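Local atomic coordinates of esterase (Staphylococcus aureus subsp. aureus USA300_TCH1516, PDB entry 3D7R), a protein that probably hydrolyses ester bonds, as a putative esterase of the alpha/beta hydrolase fold. Residues A[70-75]-A[114-119]; A[268-273]-A[287-292]. One frame throughout, in Å; residues are numbered along the deposited sequence.

Contact 1 of 2, residues A[70-75]-A[114-119]; sequences LNVKAN and FHWRLL
Leu-70 lays one methyl group on the root of the Trp-116 side chain: its CD2 comes to 3.6 Å from Trp-116 CB, the closest approach between residues 70-75 and 114-119. The two side chains cross obliquely. With CG anti to the backbone N (chi1 -180°), the isobutyl group of Leu-70 extends from the loop to the helix and splits its two methyls there. CD2 also lies 4.0 Å from the backbone N of Arg-117, and CD1 4.3 Å from Arg-117 CB, at the base of that long side chain. A branched leucine thus spans two successive helical residues.

Val-72 offers a shorter side chain to the six-membered ring of the indole, where its CG2 stands 4.2 Å from Trp-116 CE3. Tryptophan suits this place because its large side chain can meet the loop with CB and the carbon ring and still use its one polar atom: NE1 is hydrogen-bonded to NE2 of His-64, and Phe-87 packs edge-to-face against the ring. Backbone N atoms of Lys-73 and Ala-74 also bond to the carboxylate of Asp-120 on the same helix.

This is plain structural packing: the loop leading into strand 75-81, an outermost strand, rests on helix 113-126 of the alpha/beta hydrolase fold. No hydrogen bond joins the two segments, so their attraction is dispersive and hydrophobic.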
# COMPACT_ATOMS: atom_id res chain seq x y z
N LEU A 70 -5.58 -15.64 14.62
CA LEU A 70 -5.71 -15.86 13.18
C LEU A 70 -5.06 -17.15 12.71
O LEU A 70 -3.87 -17.36 12.94
CB LEU A 70 -5.18 -14.66 12.37
CG LEU A 70 -5.28 -14.79 10.84
CD1 LEU A 70 -6.73 -14.77 10.30
CD2 LEU A 70 -4.47 -13.72 10.17
N ASN A 71 -5.84 -18.01 12.07
CA ASN A 71 -5.30 -19.18 11.38
C ASN A 71 -4.78 -18.72 10.02
O ASN A 71 -5.56 -18.33 9.15
CB ASN A 71 -6.38 -20.26 11.23
CG ASN A 71 -5.91 -21.47 10.42
OD1 ASN A 71 -4.81 -21.97 10.62
ND2 ASN A 71 -6.76 -21.95 9.52
N VAL A 72 -3.47 -18.71 9.86
CA VAL A 72 -2.85 -18.39 8.57
C VAL A 72 -2.73 -19.69 7.77
O VAL A 72 -2.11 -20.65 8.23
CB VAL A 72 -1.46 -17.70 8.76
CG1 VAL A 72 -0.69 -17.55 7.39
CG2 VAL A 72 -1.63 -16.35 9.47
N LYS A 73 -3.37 -19.74 6.61
CA LYS A 73 -3.45 -20.97 5.86
C LYS A 73 -2.17 -21.21 5.08
O LYS A 73 -1.76 -22.35 4.91
CB LYS A 73 -4.66 -20.98 4.92
CG LYS A 73 -5.99 -21.13 5.62
CD LYS A 73 -7.12 -21.02 4.57
CE LYS A 73 -8.50 -21.15 5.21
NZ LYS A 73 -9.56 -20.59 4.30
N ALA A 74 -1.55 -20.13 4.59
CA ALA A 74 -0.29 -20.27 3.88
C ALA A 74 0.78 -20.65 4.89
O ALA A 74 0.61 -20.45 6.10
CB ALA A 74 0.09 -18.96 3.13
N ASN A 75 1.87 -21.24 4.40
CA ASN A 75 3.06 -21.42 5.24
C ASN A 75 3.75 -20.09 5.44
O ASN A 75 3.86 -19.28 4.50
CB ASN A 75 4.00 -22.46 4.62
CG ASN A 75 3.32 -23.79 4.42
OD1 ASN A 75 3.08 -24.20 3.28
ND2 ASN A 75 2.95 -24.45 5.53
N PHE A 114 -6.23 -7.63 9.71
CA PHE A 114 -6.92 -7.78 8.43
C PHE A 114 -5.95 -7.77 7.25
O PHE A 114 -6.25 -8.31 6.18
CB PHE A 114 -7.97 -6.67 8.25
CG PHE A 114 -9.26 -6.88 9.01
CD1 PHE A 114 -9.30 -7.67 10.17
CD2 PHE A 114 -10.44 -6.29 8.58
CE1 PHE A 114 -10.52 -7.87 10.87
CE2 PHE A 114 -11.64 -6.47 9.29
CZ PHE A 114 -11.67 -7.27 10.43
N HIS A 115 -4.79 -7.11 7.43
CA HIS A 115 -3.73 -7.20 6.43
C HIS A 115 -3.17 -8.61 6.40
O HIS A 115 -2.91 -9.15 5.33
CB HIS A 115 -2.58 -6.22 6.72
CG HIS A 115 -2.82 -4.81 6.27
ND1 HIS A 115 -2.71 -3.73 7.12
CD2 HIS A 115 -3.12 -4.30 5.05
CE1 HIS A 115 -2.96 -2.61 6.45
NE2 HIS A 115 -3.21 -2.93 5.19
N TRP A 116 -2.97 -9.21 7.57
CA TRP A 116 -2.50 -10.59 7.63
C TRP A 116 -3.44 -11.49 6.84
O TRP A 116 -3.01 -12.32 6.03
CB TRP A 116 -2.38 -11.04 9.08
CG TRP A 116 -1.09 -10.56 9.68
CD1 TRP A 116 -0.80 -9.30 10.14
CD2 TRP A 116 0.10 -11.32 9.81
NE1 TRP A 116 0.50 -9.26 10.58
CE2 TRP A 116 1.08 -10.48 10.37
CE3 TRP A 116 0.44 -12.64 9.52
CZ2 TRP A 116 2.38 -10.92 10.65
CZ3 TRP A 116 1.74 -13.07 9.77
CH2 TRP A 116 2.68 -12.21 10.34
N ARG A 117 -4.72 -11.28 7.07
CA ARG A 117 -5.74 -12.12 6.45
C ARG A 117 -5.81 -11.90 4.93
O ARG A 117 -5.91 -12.87 4.17
CB ARG A 117 -7.07 -11.84 7.12
CG ARG A 117 -8.19 -12.69 6.65
CD ARG A 117 -9.34 -12.56 7.61
NE ARG A 117 -10.43 -13.34 7.10
CZ ARG A 117 -11.69 -13.22 7.47
NH1 ARG A 117 -12.02 -12.30 8.39
NH2 ARG A 117 -12.60 -14.00 6.91
N LEU A 118 -5.73 -10.65 4.49
CA LEU A 118 -5.72 -10.32 3.06
C LEU A 118 -4.53 -10.97 2.34
O LEU A 118 -4.68 -11.54 1.27
CB LEU A 118 -5.68 -8.80 2.85
CG LEU A 118 -5.49 -8.26 1.41
CD1 LEU A 118 -6.59 -8.79 0.44
CD2 LEU A 118 -5.42 -6.72 1.38
N LEU A 119 -3.34 -10.84 2.93
CA LEU A 119 -2.12 -11.40 2.34
C LEU A 119 -2.17 -12.93 2.23
O LEU A 119 -1.75 -13.51 1.23
CB LEU A 119 -0.90 -10.91 3.12
CG LEU A 119 -0.32 -9.58 2.60
CD1 LEU A 119 -1.35 -8.46 2.52
CD2 LEU A 119 0.85 -9.15 3.45

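Contact 2 of 2, residues A[268-273]-A[287-292]; sequences MTHPDM and IEFYDY
His-270 and Asp-291 make the polar half of this contact, joining the first turn of helix 270-282 to the edge strand 287-292. His-270 NE2 donates to Asp-291 OD2 over 2.7 Å, with an N-H...O angle of 173°. The acceptor lies almost in the imidazole plane and is met on the syn side of the carboxylate, though the ring and carboxylate planes are turned 34° apart. Asp-291 OD1 is also close, 3.2 Å from His-270 NE2. Histidine fits because its ring, swung out opposite the backbone N, carries an N-H far enough from the helix to meet a short aspartate on the strand.

Apolar packing takes over beside this bond. Phe-289, two residues before Asp-291 and therefore on the same side of the strand, brings its ring end to the helix: CZ is 3.9 Å from Met-273 CB. CD2 of His-270 stands at the ring's edge, 4.4 Å from CZ.

A Met-aromatic contact completes the set. The selenium of Met-273, a selenomethionine, is 5.0 Å from the centroid of the Phe-289 ring and approaches obliquely, 58° off the ring normal. This flexible, polarisable side chain also packs on Met-261 of the adjacent strand.

Within this beta-alpha-beta unit, dispersion packs the helix on the strand, while the nearly straight bond adds directionality; the carboxylate would probably favour a protonated imidazole.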
# COMPACT_ATOMS: atom_id res chain seq x y z
N MSE A 268 -11.96 9.36 -0.38
CA MSE A 268 -11.57 10.72 -0.78
C MSE A 268 -10.45 10.74 -1.82
O MSE A 268 -10.17 11.78 -2.42
CB MSE A 268 -11.10 11.52 0.43
CG MSE A 268 -12.18 12.16 1.26
SE MSE A 268 -11.40 12.76 3.00
CE MSE A 268 -9.70 13.37 2.38
N THR A 269 -9.79 9.60 -1.99
CA THR A 269 -8.70 9.42 -2.97
C THR A 269 -9.23 9.21 -4.36
O THR A 269 -8.45 9.12 -5.31
CB THR A 269 -7.87 8.17 -2.64
OG1 THR A 269 -8.76 7.08 -2.41
CG2 THR A 269 -7.03 8.39 -1.38
N HIS A 270 -10.55 9.09 -4.50
CA HIS A 270 -11.10 8.68 -5.79
C HIS A 270 -10.82 9.68 -6.93
O HIS A 270 -10.42 9.25 -8.01
CB HIS A 270 -12.58 8.26 -5.68
CG HIS A 270 -13.14 7.74 -6.97
ND1 HIS A 270 -13.73 8.57 -7.91
CD2 HIS A 270 -13.19 6.49 -7.49
CE1 HIS A 270 -14.12 7.84 -8.94
NE2 HIS A 270 -13.81 6.58 -8.71
N PRO A 271 -11.05 11.00 -6.72
CA PRO A 271 -10.61 11.94 -7.76
C PRO A 271 -9.14 11.81 -8.18
O PRO A 271 -8.87 11.85 -9.38
CB PRO A 271 -10.84 13.31 -7.13
CG PRO A 271 -12.04 13.07 -6.24
CD PRO A 271 -11.74 11.72 -5.63
N ASP A 272 -8.23 11.64 -7.22
CA ASP A 272 -6.81 11.40 -7.53
C ASP A 272 -6.56 10.12 -8.32
O ASP A 272 -5.71 10.10 -9.22
CB ASP A 272 -5.95 11.47 -6.26
CG ASP A 272 -5.86 12.90 -5.71
OD1 ASP A 272 -5.73 13.84 -6.55
OD2 ASP A 272 -5.96 13.08 -4.46
N MSE A 273 -7.28 9.05 -8.00
CA MSE A 273 -7.14 7.83 -8.79
C MSE A 273 -7.61 8.03 -10.23
O MSE A 273 -6.97 7.54 -11.16
CB MSE A 273 -7.88 6.64 -8.14
CG MSE A 273 -7.30 6.24 -6.78
SE MSE A 273 -8.21 4.64 -6.13
CE MSE A 273 -9.87 5.43 -5.50
N ILE A 287 -2.81 0.75 -17.99
CA ILE A 287 -3.44 0.81 -16.66
C ILE A 287 -4.80 0.11 -16.70
O ILE A 287 -5.60 0.33 -17.62
CB ILE A 287 -3.52 2.26 -16.11
CG1 ILE A 287 -4.31 2.30 -14.79
CG2 ILE A 287 -4.14 3.20 -17.18
CD1 ILE A 287 -3.55 2.89 -13.61
N GLU A 288 -5.06 -0.78 -15.73
CA GLU A 288 -6.41 -1.30 -15.51
C GLU A 288 -6.89 -0.71 -14.21
O GLU A 288 -6.21 -0.84 -13.19
CB GLU A 288 -6.42 -2.84 -15.42
CG GLU A 288 -6.42 -3.57 -16.76
CD GLU A 288 -6.15 -5.06 -16.63
OE1 GLU A 288 -6.46 -5.67 -15.58
OE2 GLU A 288 -5.62 -5.62 -17.60
N PHE A 289 -8.03 -0.02 -14.23
CA PHE A 289 -8.59 0.50 -13.00
C PHE A 289 -9.90 -0.26 -12.73
O PHE A 289 -10.85 -0.21 -13.51
CB PHE A 289 -8.78 2.02 -13.10
CG PHE A 289 -9.31 2.69 -11.86
CD1 PHE A 289 -9.23 2.08 -10.60
CD2 PHE A 289 -9.88 3.95 -11.94
CE1 PHE A 289 -9.72 2.70 -9.46
CE2 PHE A 289 -10.38 4.61 -10.80
CZ PHE A 289 -10.31 3.97 -9.56
N TYR A 290 -9.91 -1.01 -11.63
CA TYR A 290 -11.10 -1.68 -11.18
C TYR A 290 -11.75 -0.77 -10.13
O TYR A 290 -11.27 -0.68 -9.01
CB TYR A 290 -10.75 -3.06 -10.60
CG TYR A 290 -10.12 -4.02 -11.60
CD1 TYR A 290 -10.92 -4.89 -12.35
CD2 TYR A 290 -8.74 -4.04 -11.80
CE1 TYR A 290 -10.35 -5.80 -13.25
CE2 TYR A 290 -8.15 -4.95 -12.71
CZ TYR A 290 -8.97 -5.82 -13.43
OH TYR A 290 -8.43 -6.71 -14.33
N ASP A 291 -12.80 -0.08 -10.54
CA ASP A 291 -13.39 0.99 -9.74
C ASP A 291 -14.73 0.50 -9.19
O ASP A 291 -15.65 0.21 -9.96
CB ASP A 291 -13.61 2.22 -10.62
CG ASP A 291 -13.99 3.47 -9.82
OD1 ASP A 291 -14.15 3.40 -8.58
OD2 ASP A 291 -14.11 4.55 -10.46
N TYR A 292 -14.81 0.40 -7.86
CA TYR A 292 -16.01 -0.12 -7.18
C TYR A 292 -16.84 1.04 -6.60
O TYR A 292 -16.52 1.55 -5.55
CB TYR A 292 -15.60 -1.07 -6.06
CG TYR A 292 -15.10 -2.42 -6.53
CD1 TYR A 292 -15.82 -3.58 -6.23
CD2 TYR A 292 -13.90 -2.55 -7.25
CE1 TYR A 292 -15.38 -4.83 -6.64
CE2 TYR A 292 -13.45 -3.82 -7.68
CZ TYR A 292 -14.21 -4.94 -7.36
OH TYR A 292 -13.80 -6.21 -7.73

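Overall arrangement
Contact 1 closes before contact 2 opens along the chain, and the two do not touch: their centres are 26 Å apart and their nearest atoms about 11 Å. They belong to different regions of one alpha/beta hydrolase fold, connected through its mixed eight-stranded sheet. Contact 1 joins helix 113-126 to the loop leading into strand 75-81, an outermost strand; contact 2 lies within the unit strand 259-264, helix 270-282, strand 287-292, whose last strand is the outermost one at the other end. The two thus sit toward opposite ends of the strand order. Each therefore packs a helix of the layered fold against a different partner, a loop or a sheet edge.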